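Local coordinates for protein 3-oxo-glucose-6-phosphate:glutamate aminotransferase (Bacillus subtilis subsp. subtilis, PDB 4K2M) that catalyses the reversible pyridoxal phosphate-dependent transamination of 3-dehydro-glucose 6-phosphate with glutamate, giving kanosamine 6-phosphate on the route to the antibiotic kanosamine, at residues R319-A323 and V349-F353; F71-L77 and P416-T422; I383-M387 and L400-E406; Q175-I179 and L200-H204. All blocks are in the same frame, centred on the assembly; numbering follows the deposited sequence.

Interaction 1 of 4, residues R319-A323 and V349-F353. With ACT (acetate ion), chain F.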
# COMPACT_ATOMS: atom_id res chain seq x y z
N ARG A 319 3.80 -27.23 5.86
CA ARG A 319 4.97 -26.67 6.55
C ARG A 319 5.34 -27.46 7.78
O ARG A 319 6.53 -27.73 8.01
CB ARG A 319 4.71 -25.21 6.94
CG ARG A 319 4.66 -24.26 5.75
CD ARG A 319 4.34 -22.85 6.27
NE ARG A 319 4.33 -21.87 5.18
CZ ARG A 319 5.39 -21.17 4.79
NH1 ARG A 319 6.55 -21.34 5.40
NH2 ARG A 319 5.30 -20.33 3.76
N LEU A 320 4.34 -27.85 8.57
CA LEU A 320 4.59 -28.64 9.77
C LEU A 320 5.21 -29.99 9.39
O LEU A 320 6.15 -30.46 10.05
CB LEU A 320 3.30 -28.85 10.56
CG LEU A 320 3.35 -29.94 11.64
CD1 LEU A 320 4.31 -29.56 12.76
CD2 LEU A 320 1.95 -30.24 12.19
N PHE A 321 4.68 -30.62 8.35
CA PHE A 321 5.20 -31.92 7.92
C PHE A 321 6.66 -31.78 7.55
O PHE A 321 7.49 -32.61 7.94
CB PHE A 321 4.41 -32.49 6.74
CG PHE A 321 4.87 -33.87 6.33
CD1 PHE A 321 4.42 -34.99 7.02
CD2 PHE A 321 5.77 -34.04 5.28
CE1 PHE A 321 4.84 -36.27 6.66
CE2 PHE A 321 6.19 -35.31 4.92
CZ PHE A 321 5.73 -36.43 5.62
N LEU A 322 6.97 -30.74 6.79
CA LEU A 322 8.36 -30.47 6.41
C LEU A 322 9.25 -30.26 7.63
O LEU A 322 10.36 -30.79 7.69
CB LEU A 322 8.44 -29.25 5.50
CG LEU A 322 7.91 -29.52 4.09
CD1 LEU A 322 7.77 -28.19 3.35
CD2 LEU A 322 8.82 -30.49 3.30
N ALA A 323 8.77 -29.48 8.61
CA ALA A 323 9.57 -29.19 9.79
C ALA A 323 9.82 -30.48 10.57
O ALA A 323 10.93 -30.75 11.02
CB ALA A 323 8.89 -28.14 10.67
N VAL A 349 4.41 -22.09 13.60
CA VAL A 349 3.79 -22.32 12.30
C VAL A 349 4.80 -22.43 11.16
O VAL A 349 4.43 -22.53 10.00
CB VAL A 349 2.69 -21.28 11.95
CG1 VAL A 349 1.52 -21.41 12.90
CG2 VAL A 349 3.26 -19.84 11.96
N TRP A 350 6.08 -22.41 11.51
CA TRP A 350 7.13 -22.81 10.58
C TRP A 350 7.16 -21.93 9.34
O TRP A 350 7.20 -22.41 8.21
CB TRP A 350 6.99 -24.29 10.20
CG TRP A 350 6.94 -25.15 11.44
CD1 TRP A 350 5.85 -25.81 11.94
CD2 TRP A 350 8.02 -25.40 12.34
NE1 TRP A 350 6.20 -26.46 13.12
CE2 TRP A 350 7.53 -26.22 13.38
CE3 TRP A 350 9.37 -25.01 12.38
CZ2 TRP A 350 8.33 -26.67 14.43
CZ3 TRP A 350 10.17 -25.45 13.44
CH2 TRP A 350 9.64 -26.27 14.45
N HIS A 351 7.17 -20.62 9.57
CA HIS A 351 7.36 -19.70 8.46
C HIS A 351 8.79 -19.82 7.92
O HIS A 351 9.02 -19.81 6.70
CB HIS A 351 7.10 -18.26 8.90
CG HIS A 351 7.39 -17.27 7.82
ND1 HIS A 351 6.68 -17.23 6.64
CD2 HIS A 351 8.33 -16.29 7.73
CE1 HIS A 351 7.16 -16.27 5.87
NE2 HIS A 351 8.16 -15.69 6.51
N LEU A 352 9.76 -19.90 8.84
CA LEU A 352 11.16 -20.15 8.52
C LEU A 352 11.63 -21.28 9.40
O LEU A 352 11.05 -21.51 10.47
CB LEU A 352 12.00 -18.88 8.73
CG LEU A 352 11.75 -17.79 7.66
CD1 LEU A 352 11.95 -16.35 8.20
CD2 LEU A 352 12.61 -18.02 6.42
N PHE A 353 12.66 -22.01 8.97
CA PHE A 353 13.14 -23.18 9.70
C PHE A 353 14.59 -22.97 10.10
O PHE A 353 15.49 -23.14 9.27
CB PHE A 353 13.03 -24.47 8.86
CG PHE A 353 13.39 -25.70 9.63
CD1 PHE A 353 12.42 -26.36 10.38
CD2 PHE A 353 14.71 -26.17 9.67
CE1 PHE A 353 12.75 -27.48 11.15
CE2 PHE A 353 15.05 -27.30 10.43
CZ PHE A 353 14.05 -27.94 11.18
C ACT F . 8.22 -18.88 3.42
O ACT F . 8.03 -19.90 4.07
OXT ACT F . 7.38 -18.53 2.59
CH3 ACT F . 9.48 -18.08 3.64
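NH1 of Arg-319 reaches over to the turn at Trp-350 and is gripped there. Its firm bond runs to Trp-350 O at 3.1 Å, in the carbonyl plane and on a lone pair. A second, weak bond goes from Arg-319 NH1 to His-351 O at 3.2 Å. An acetate ion, probably from the crystallisation liquor, is held by NH2 through both its oxygens. Its OXT accepts from Arg-319 NH2 at 3.0 Å, and its O accepts from the same NH2 at 2.8 Å. The arginine chain is extended from CG to NE, which carries the guanidinium out from the helix to the carbonyls of Trp-350 and His-351.

One helical turn further on, Ala-323 packs on the indole. Its CB sits over one face of Trp-350, 3.5 Å from the centroid of the five-membered ring, a CH-pi contact. Leu-320 CD1 meets Trp-350 NE1 at 3.6 Å. Phe-353 adds its CE1, 3.9 Å from Ala-323 CB.

The side chain of His-351 turns to the cofactor side. Its ND1 is bonded to Asn-250, and its ring lies near Gln-227, which binds pyridoxal phosphate. Helix 312-329 thus holds the turn before strand 353-356 beside the active site. The two carbonyls offer the buried guanidinium polar partners, and in this crystal the acetate probably offsets part of its charge.

Interaction 2 of 4, residues F71-L77 and P416-T422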
# COMPACT_ATOMS: atom_id res chain seq x y z
N PHE A 71 16.41 -21.50 -2.22
CA PHE A 71 15.85 -21.34 -0.89
C PHE A 71 14.36 -20.99 -0.94
O PHE A 71 13.55 -21.55 -0.20
CB PHE A 71 16.63 -20.26 -0.12
CG PHE A 71 16.10 -20.03 1.26
CD1 PHE A 71 16.45 -20.87 2.31
CD2 PHE A 71 15.23 -18.97 1.51
CE1 PHE A 71 15.95 -20.66 3.59
CE2 PHE A 71 14.72 -18.76 2.77
CZ PHE A 71 15.08 -19.60 3.82
N LEU A 72 14.00 -20.05 -1.80
CA LEU A 72 12.62 -19.58 -1.85
C LEU A 72 12.28 -19.04 -3.23
O LEU A 72 12.27 -17.83 -3.44
CB LEU A 72 12.37 -18.49 -0.79
CG LEU A 72 10.90 -18.09 -0.60
CD1 LEU A 72 10.10 -19.23 0.03
CD2 LEU A 72 10.80 -16.82 0.25
N PRO A 73 11.99 -19.95 -4.17
CA PRO A 73 11.62 -19.56 -5.54
C PRO A 73 10.19 -18.99 -5.52
O PRO A 73 9.23 -19.74 -5.33
CB PRO A 73 11.69 -20.89 -6.31
CG PRO A 73 11.51 -21.95 -5.28
CD PRO A 73 11.98 -21.41 -3.96
N VAL A 74 10.06 -17.68 -5.70
CA VAL A 74 8.77 -17.04 -5.47
C VAL A 74 7.70 -17.51 -6.43
O VAL A 74 6.51 -17.38 -6.13
CB VAL A 74 8.84 -15.49 -5.49
CG1 VAL A 74 9.77 -15.01 -4.40
CG2 VAL A 74 9.27 -14.97 -6.88
N ASP A 75 8.10 -18.06 -7.58
CA ASP A 75 7.12 -18.54 -8.54
C ASP A 75 6.41 -19.77 -7.99
O ASP A 75 5.27 -20.05 -8.36
CB ASP A 75 7.78 -18.85 -9.89
CG ASP A 75 8.88 -19.90 -9.78
OD1 ASP A 75 9.88 -19.65 -9.08
OD2 ASP A 75 8.73 -20.98 -10.39
N ARG A 76 7.06 -20.48 -7.08
CA ARG A 76 6.46 -21.67 -6.51
C ARG A 76 5.65 -21.41 -5.25
O ARG A 76 5.03 -22.32 -4.71
CB ARG A 76 7.54 -22.74 -6.29
CG ARG A 76 8.08 -23.29 -7.61
CD ARG A 76 9.28 -24.20 -7.39
NE ARG A 76 8.97 -25.36 -6.55
CZ ARG A 76 9.90 -26.15 -6.03
NH1 ARG A 76 11.19 -25.89 -6.27
NH2 ARG A 76 9.56 -27.17 -5.25
N LEU A 77 5.63 -20.16 -4.79
CA LEU A 77 4.82 -19.82 -3.63
C LEU A 77 3.35 -19.62 -4.02
O LEU A 77 2.49 -19.46 -3.15
CB LEU A 77 5.35 -18.57 -2.94
CG LEU A 77 6.68 -18.75 -2.22
CD1 LEU A 77 7.14 -17.44 -1.58
CD2 LEU A 77 6.54 -19.83 -1.17
N PRO A 416 15.63 -24.41 3.44
CA PRO A 416 14.43 -24.20 2.62
C PRO A 416 13.18 -24.84 3.22
O PRO A 416 13.23 -26.00 3.65
CB PRO A 416 14.78 -24.90 1.30
CG PRO A 416 16.28 -24.78 1.22
CD PRO A 416 16.75 -24.95 2.64
N LEU A 417 12.08 -24.08 3.28
CA LEU A 417 10.81 -24.62 3.79
C LEU A 417 9.66 -23.73 3.32
O LEU A 417 9.55 -22.57 3.70
CB LEU A 417 10.83 -24.76 5.32
CG LEU A 417 9.74 -25.68 5.92
CD1 LEU A 417 10.09 -26.17 7.33
CD2 LEU A 417 8.36 -25.01 5.94
N TYR A 418 8.80 -24.28 2.47
CA TYR A 418 7.62 -23.55 2.04
C TYR A 418 6.67 -24.62 1.54
O TYR A 418 7.11 -25.75 1.27
CB TYR A 418 7.96 -22.48 0.98
CG TYR A 418 8.69 -23.05 -0.23
CD1 TYR A 418 8.00 -23.41 -1.38
CD2 TYR A 418 10.07 -23.20 -0.22
CE1 TYR A 418 8.66 -23.94 -2.49
CE2 TYR A 418 10.74 -23.72 -1.32
CZ TYR A 418 10.02 -24.09 -2.44
OH TYR A 418 10.69 -24.61 -3.53
N PRO A 419 5.37 -24.32 1.45
CA PRO A 419 4.43 -25.44 1.22
C PRO A 419 4.64 -26.23 -0.07
O PRO A 419 4.40 -27.45 -0.07
CB PRO A 419 3.06 -24.77 1.22
CG PRO A 419 3.24 -23.53 2.00
CD PRO A 419 4.65 -23.06 1.73
N SER A 420 5.06 -25.58 -1.15
CA SER A 420 5.27 -26.29 -2.42
C SER A 420 6.67 -26.89 -2.59
O SER A 420 7.02 -27.38 -3.67
CB SER A 420 4.94 -25.40 -3.62
OG SER A 420 3.54 -25.19 -3.71
N PHE A 421 7.46 -26.86 -1.52
CA PHE A 421 8.78 -27.48 -1.51
C PHE A 421 8.58 -28.99 -1.68
O PHE A 421 7.59 -29.55 -1.19
CB PHE A 421 9.41 -27.19 -0.17
CG PHE A 421 10.87 -27.53 -0.06
CD1 PHE A 421 11.77 -27.13 -1.04
CD2 PHE A 421 11.35 -28.18 1.07
CE1 PHE A 421 13.14 -27.41 -0.91
CE2 PHE A 421 12.71 -28.46 1.22
CZ PHE A 421 13.61 -28.07 0.22
N THR A 422 9.48 -29.66 -2.39
CA THR A 422 9.31 -31.11 -2.58
C THR A 422 10.14 -31.88 -1.58
O THR A 422 11.17 -31.39 -1.10
CB THR A 422 9.66 -31.57 -4.02
OG1 THR A 422 11.05 -31.33 -4.28
CG2 THR A 422 8.83 -30.84 -5.05
O HOH W 1 12.20 -21.41 2.22
O HOH W 2 4.39 -22.72 -1.73
O HOH W 3 4.20 -24.26 -6.74
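The side chain of Tyr-418 is the apolar centre, touched by Leu-72, Pro-73, Arg-76 and Leu-77. Leu-77 CD2 lies 3.7 Å from Tyr-418 CB, and Leu-72 CD1 lies 4.0 Å from Tyr-418 CD2. The Pro-73 and Tyr-418 side chains cross at about a right angle, with Pro-73 CD 3.7 Å from Tyr-418 CZ. CG of Tyr-418 stands between the backbone N and the carbonyl carbon (chi1 55°), and this turns the ring toward the loop. Phe-421 CB, from the same segment, packs over one face. At the start of the loop Phe-71 CD1 packs 4.1 Å from Pro-416 CG.

Farther out, Arg-76 bends at chi3 (60°) and turns one guanidinium face to the hydroxyl, at the edge of the phenol ring. Tyr-418 OH sits 2.9 Å above the guanidinium plane, over its centre; guanidinium and ring planes are 75° apart. NH2 of Arg-76 donates to Ser-420 O at 3.0 Å, tilted from the carbonyl plane. The same NH2 forms a salt bridge with Glu-425 on helix 423-441, and Glu-425 also accepts from Thr-422 OG1.

Waters close the polar edges. One is held by Phe-71 O and Leu-417 N. Another donates to Arg-76 O and accepts from Ser-420 N.

The contact ties the loops before helices 80-93 and 423-441. Leu-77 lies near the substrate-binding Tyr-248, and Val-74 and Asp-75 pack on the second subunit. The carboxylate of Glu-425 probably offsets the arginine charge. With the Ser-420 carbonyl it probably fixes the guanidinium with one face to the tyrosine hydroxyl.

Interaction 3 of 4, residues I383-M387 and L400-E406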
# COMPACT_ATOMS: atom_id res chain seq x y z
N ILE A 383 21.62 -8.35 9.68
CA ILE A 383 22.16 -7.32 10.58
C ILE A 383 21.16 -7.09 11.71
O ILE A 383 19.97 -6.90 11.45
CB ILE A 383 22.41 -5.98 9.83
CG1 ILE A 383 23.32 -6.19 8.62
CG2 ILE A 383 23.00 -4.93 10.78
CD1 ILE A 383 23.49 -4.96 7.73
N LEU A 384 21.63 -7.15 12.95
CA LEU A 384 20.77 -6.90 14.11
C LEU A 384 20.48 -5.40 14.25
O LEU A 384 21.28 -4.59 13.80
CB LEU A 384 21.47 -7.41 15.36
CG LEU A 384 21.67 -8.93 15.34
CD1 LEU A 384 22.49 -9.35 16.56
CD2 LEU A 384 20.33 -9.61 15.35
N SER A 385 19.35 -5.04 14.86
CA SER A 385 18.92 -3.64 14.95
C SER A 385 19.98 -2.69 15.51
O SER A 385 20.18 -1.59 14.99
CB SER A 385 17.65 -3.54 15.80
OG SER A 385 16.61 -4.30 15.23
N HIS A 386 20.63 -3.11 16.59
CA HIS A 386 21.59 -2.24 17.28
C HIS A 386 22.95 -2.21 16.59
O HIS A 386 23.89 -1.56 17.05
CB HIS A 386 21.73 -2.66 18.75
CG HIS A 386 22.31 -4.02 18.94
ND1 HIS A 386 21.82 -5.14 18.31
CD2 HIS A 386 23.34 -4.44 19.72
CE1 HIS A 386 22.54 -6.19 18.67
NE2 HIS A 386 23.46 -5.80 19.54
N MET A 387 23.05 -2.89 15.45
CA MET A 387 24.30 -2.96 14.69
C MET A 387 24.15 -2.38 13.30
O MET A 387 25.06 -2.44 12.48
CB MET A 387 24.80 -4.41 14.63
CG MET A 387 25.03 -4.98 16.03
SD MET A 387 25.60 -6.68 16.02
CE MET A 387 27.22 -6.51 15.25
N LEU A 400 25.48 -0.82 23.77
CA LEU A 400 24.45 -1.84 23.95
C LEU A 400 25.03 -3.19 23.60
O LEU A 400 25.59 -3.37 22.51
CB LEU A 400 23.26 -1.50 23.03
CG LEU A 400 22.01 -2.36 22.91
CD1 LEU A 400 21.48 -2.73 24.25
CD2 LEU A 400 20.94 -1.58 22.16
N GLN A 401 24.92 -4.16 24.51
CA GLN A 401 25.32 -5.53 24.19
C GLN A 401 24.16 -6.45 24.48
O GLN A 401 23.54 -6.37 25.55
CB GLN A 401 26.54 -5.98 25.00
CG GLN A 401 27.79 -5.09 24.85
CD GLN A 401 29.05 -5.78 25.37
OE1 GLN A 401 29.37 -6.89 24.95
NE2 GLN A 401 29.75 -5.13 26.28
N LEU A 402 23.86 -7.32 23.53
CA LEU A 402 22.78 -8.26 23.70
C LEU A 402 23.43 -9.61 23.46
O LEU A 402 23.46 -10.08 22.33
CB LEU A 402 21.70 -7.99 22.65
CG LEU A 402 21.02 -6.62 22.76
CD1 LEU A 402 20.21 -6.32 21.50
CD2 LEU A 402 20.12 -6.55 23.98
N VAL A 403 23.97 -10.21 24.52
CA VAL A 403 24.87 -11.36 24.38
C VAL A 403 24.24 -12.55 23.66
O VAL A 403 24.85 -13.13 22.75
CB VAL A 403 25.39 -11.84 25.75
CG1 VAL A 403 26.31 -13.03 25.57
CG2 VAL A 403 26.14 -10.71 26.46
N HIS A 404 23.02 -12.89 24.06
CA HIS A 404 22.36 -14.07 23.49
C HIS A 404 21.89 -13.82 22.07
O HIS A 404 21.97 -14.71 21.22
CB HIS A 404 21.18 -14.50 24.37
CG HIS A 404 21.60 -14.98 25.73
ND1 HIS A 404 22.60 -15.91 25.91
CD2 HIS A 404 21.14 -14.67 26.96
CE1 HIS A 404 22.75 -16.14 27.20
NE2 HIS A 404 21.88 -15.40 27.86
N THR A 405 21.38 -12.62 21.82
CA THR A 405 20.93 -12.26 20.48
C THR A 405 22.11 -12.31 19.53
O THR A 405 22.01 -12.86 18.45
CB THR A 405 20.34 -10.85 20.46
OG1 THR A 405 19.27 -10.76 21.40
CG2 THR A 405 19.84 -10.47 19.06
N GLU A 406 23.24 -11.73 19.94
CA GLU A 406 24.42 -11.70 19.09
C GLU A 406 24.99 -13.09 18.81
O GLU A 406 25.39 -13.41 17.68
CB GLU A 406 25.48 -10.76 19.68
CG GLU A 406 25.13 -9.27 19.53
CD GLU A 406 25.82 -8.40 20.58
OE1 GLU A 406 26.91 -8.81 21.02
OE2 GLU A 406 25.27 -7.34 20.98
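A histidine-carboxylate hydrogen bond joins the short 3-10 turn 385-387 to the start of helix 403-411. His-386 NE2 donates to Glu-406 OE2 at 2.8 Å, and the bond is nearly straight at 172°. The oxygen lies in the ring plane. It is met on its anti side, 20° out of the carboxylate plane. Leu-402 N, at the N-cap position of the helix, donates to the same Glu-406 OE2 at 2.9 Å. The two donors come from opposite faces of the carboxylate, so one oxygen from the first turn of the helix links the 3-10 turn and the N-cap residue.

The imidazole is sandwiched. Leu-402 CD1 lies over one face, 3.7 Å from the ring centroid, in a CH-pi contact. Met-387 CG covers the opposite face. Leu-400 O stands at the edge, in plane, and Leu-400 CD2 touches His-386 CB at 3.7 Å. CG of His-386 lies between its backbone N and carbonyl carbon (chi1 65°), and this brings the ring across to the helix start. These contacts probably hold the ring plane, and the carboxylate probably favours a proton on NE2.

Leu-384 makes a separate apolar patch. Its CD1 packs on Thr-405 CG2 at 3.8 Å and beside Glu-406 CG.

Thr-405 OG1 is bonded to Asp-171, and Ser-385 OG to Glu-157 and Ala-150 O. Leu-400 and Leu-402 rest on Tyr-169. The contact therefore closes the chain round helix 391-396 and packs the two segments against 166-169, one of the two edge strands of the seven-stranded sheet.

Interaction 4 of 4, residues Q175-I179 and L200-H204. With EDO (1,2-ethanediol), chain G; EDO (1,2-ethanediol), chain D.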
# COMPACT_ATOMS: atom_id res chain seq x y z
N GLN A 175 17.32 -20.14 22.17
CA GLN A 175 16.74 -21.35 21.57
C GLN A 175 15.48 -21.06 20.78
O GLN A 175 15.25 -21.67 19.73
CB GLN A 175 16.42 -22.39 22.66
CG GLN A 175 17.59 -23.30 23.02
CD GLN A 175 18.76 -22.54 23.59
OE1 GLN A 175 18.61 -21.80 24.57
NE2 GLN A 175 19.93 -22.70 22.98
N THR A 176 14.65 -20.15 21.28
CA THR A 176 13.37 -19.86 20.63
C THR A 176 13.48 -18.68 19.66
O THR A 176 12.59 -18.48 18.83
CB THR A 176 12.26 -19.50 21.64
OG1 THR A 176 12.52 -18.22 22.21
CG2 THR A 176 12.17 -20.54 22.76
N PHE A 177 14.55 -17.89 19.80
CA PHE A 177 14.76 -16.65 19.04
C PHE A 177 13.74 -15.54 19.35
O PHE A 177 13.74 -14.50 18.69
CB PHE A 177 14.82 -16.90 17.53
CG PHE A 177 15.90 -17.85 17.12
CD1 PHE A 177 17.23 -17.42 17.00
CD2 PHE A 177 15.59 -19.18 16.82
CE1 PHE A 177 18.23 -18.30 16.60
CE2 PHE A 177 16.57 -20.07 16.43
CZ PHE A 177 17.90 -19.63 16.33
N CYS A 178 12.92 -15.76 20.36
CA CYS A 178 11.93 -14.76 20.76
C CYS A 178 12.39 -13.99 21.98
O CYS A 178 13.26 -14.45 22.73
CB CYS A 178 10.57 -15.41 21.05
SG CYS A 178 9.85 -16.18 19.59
N ILE A 179 11.78 -12.83 22.19
CA ILE A 179 12.15 -11.95 23.29
C ILE A 179 12.12 -12.69 24.63
O ILE A 179 11.18 -13.42 24.92
CB ILE A 179 11.25 -10.69 23.31
CG1 ILE A 179 11.72 -9.68 24.36
CG2 ILE A 179 9.78 -11.06 23.53
CD1 ILE A 179 10.97 -8.35 24.24
N LEU A 200 8.90 -14.62 15.98
CA LEU A 200 9.88 -14.71 14.91
C LEU A 200 9.98 -16.11 14.34
O LEU A 200 10.00 -17.10 15.08
CB LEU A 200 11.25 -14.30 15.45
CG LEU A 200 12.31 -14.02 14.38
CD1 LEU A 200 11.86 -12.91 13.42
CD2 LEU A 200 13.61 -13.63 15.08
N TYR A 201 10.02 -16.15 13.00
CA TYR A 201 10.10 -17.38 12.21
C TYR A 201 8.82 -18.20 12.33
O TYR A 201 8.75 -19.31 11.79
CB TYR A 201 11.32 -18.22 12.59
CG TYR A 201 12.63 -17.44 12.65
CD1 TYR A 201 12.89 -16.41 11.76
CD2 TYR A 201 13.59 -17.77 13.58
CE1 TYR A 201 14.09 -15.70 11.82
CE2 TYR A 201 14.79 -17.07 13.65
CZ TYR A 201 15.03 -16.04 12.76
OH TYR A 201 16.22 -15.37 12.85
N GLY A 202 7.82 -17.67 13.04
CA GLY A 202 6.56 -18.39 13.24
C GLY A 202 6.45 -19.03 14.62
O GLY A 202 5.46 -19.70 14.93
N LYS A 203 7.45 -18.81 15.46
CA LYS A 203 7.44 -19.35 16.84
C LYS A 203 6.72 -18.36 17.76
O LYS A 203 7.00 -17.17 17.74
CB LYS A 203 8.88 -19.52 17.32
CG LYS A 203 9.05 -19.98 18.76
CD LYS A 203 8.65 -21.43 18.94
CE LYS A 203 9.04 -21.90 20.34
NZ LYS A 203 8.63 -23.32 20.54
N HIS A 204 5.80 -18.87 18.58
CA HIS A 204 5.03 -18.03 19.49
C HIS A 204 5.91 -17.60 20.68
O HIS A 204 6.53 -18.44 21.34
CB HIS A 204 3.83 -18.84 20.01
CG HIS A 204 2.60 -18.02 20.26
ND1 HIS A 204 1.33 -18.57 20.28
CD2 HIS A 204 2.44 -16.70 20.50
CE1 HIS A 204 0.45 -17.62 20.53
NE2 HIS A 204 1.10 -16.47 20.67
C1 EDO G . 19.27 -14.08 13.79
O1 EDO G . 19.45 -12.70 14.11
C2 EDO G . 18.62 -14.81 14.95
O2 EDO G . 17.26 -14.38 15.07
C1 EDO D . 17.47 -24.15 16.68
O1 EDO D . 16.31 -23.54 16.12
C2 EDO D . 17.61 -23.67 18.13
O2 EDO D . 16.45 -24.07 18.86
O HOH W 4 11.93 -18.78 16.22
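Phe-177 reaches from its loop toward Tyr-201. CB lies 4.3 Å from Leu-200 CD2 and is also close to Tyr-201 CE2. CG takes the nearest aromatic touch, with Tyr-201 CE2 at 3.7 Å over the ring face. CD2 also lies by Tyr-201 CE2. The pair is T-shaped: the edge of Tyr-201 points at the face of Phe-177, with the planes at 67°. CD1 and CE1 lie near one ethanediol, and CE2 is 3.5 Å from O1 of the other; both diols probably come from the crystallisation liquor. CG is anti to the carbonyl carbon (chi1 -58°), and this turns the face of the ring to the edge of Tyr-201.

Tyr-201 OH accepts from O2 of the first ethanediol at 2.6 Å and is bonded to Tyr-380 O as well. Cys-178 SG comes to 3.5 Å from Lys-203 O. Lys-203 CG passes Thr-176 O, and its NZ forms a salt bridge with Asp-347 and a hydrogen bond with Ser-345. No direct hydrogen bond crosses the contact, but one water donates to Thr-176 O and Leu-200 O.

Thr-176 OG1 accepts from Cys-178 N, an ST turn. Tyr-201 N is bonded to Gln-227, which binds pyridoxal phosphate, and Leu-200 lies near the substrate-binding Tyr-381. The loop that follows strand 192-195 of the central sheet thus borders the cofactor site, as loops at the strand ends do in the aspartate aminotransferase fold.

Overall arrangement
Interactions 1, 2 and 4 lie side by side, with interaction 1 touching both 2 and 4. Interactions 1 and 2 are about 12 Å apart between centres and touch where Arg-319 and Leu-322 meet residues 417-419. Interactions 1 and 4 are about 13 Å apart between centres and are joined by probable backbone bonds from Val-349 to Gly-202 and from Leu-352 to Tyr-201. Interaction 3 lies outward, about 16 Å from interaction 4 between centres and touching none of the others. Along the sequence interaction 4 closes first, then interaction 1, then interaction 3, all within the span bridged by interaction 2. Interaction 2 thus ties the region before helix 80-93 to the C-terminal part. Interactions 1 and 4 both lie beside the cofactor site, close to Gln-227.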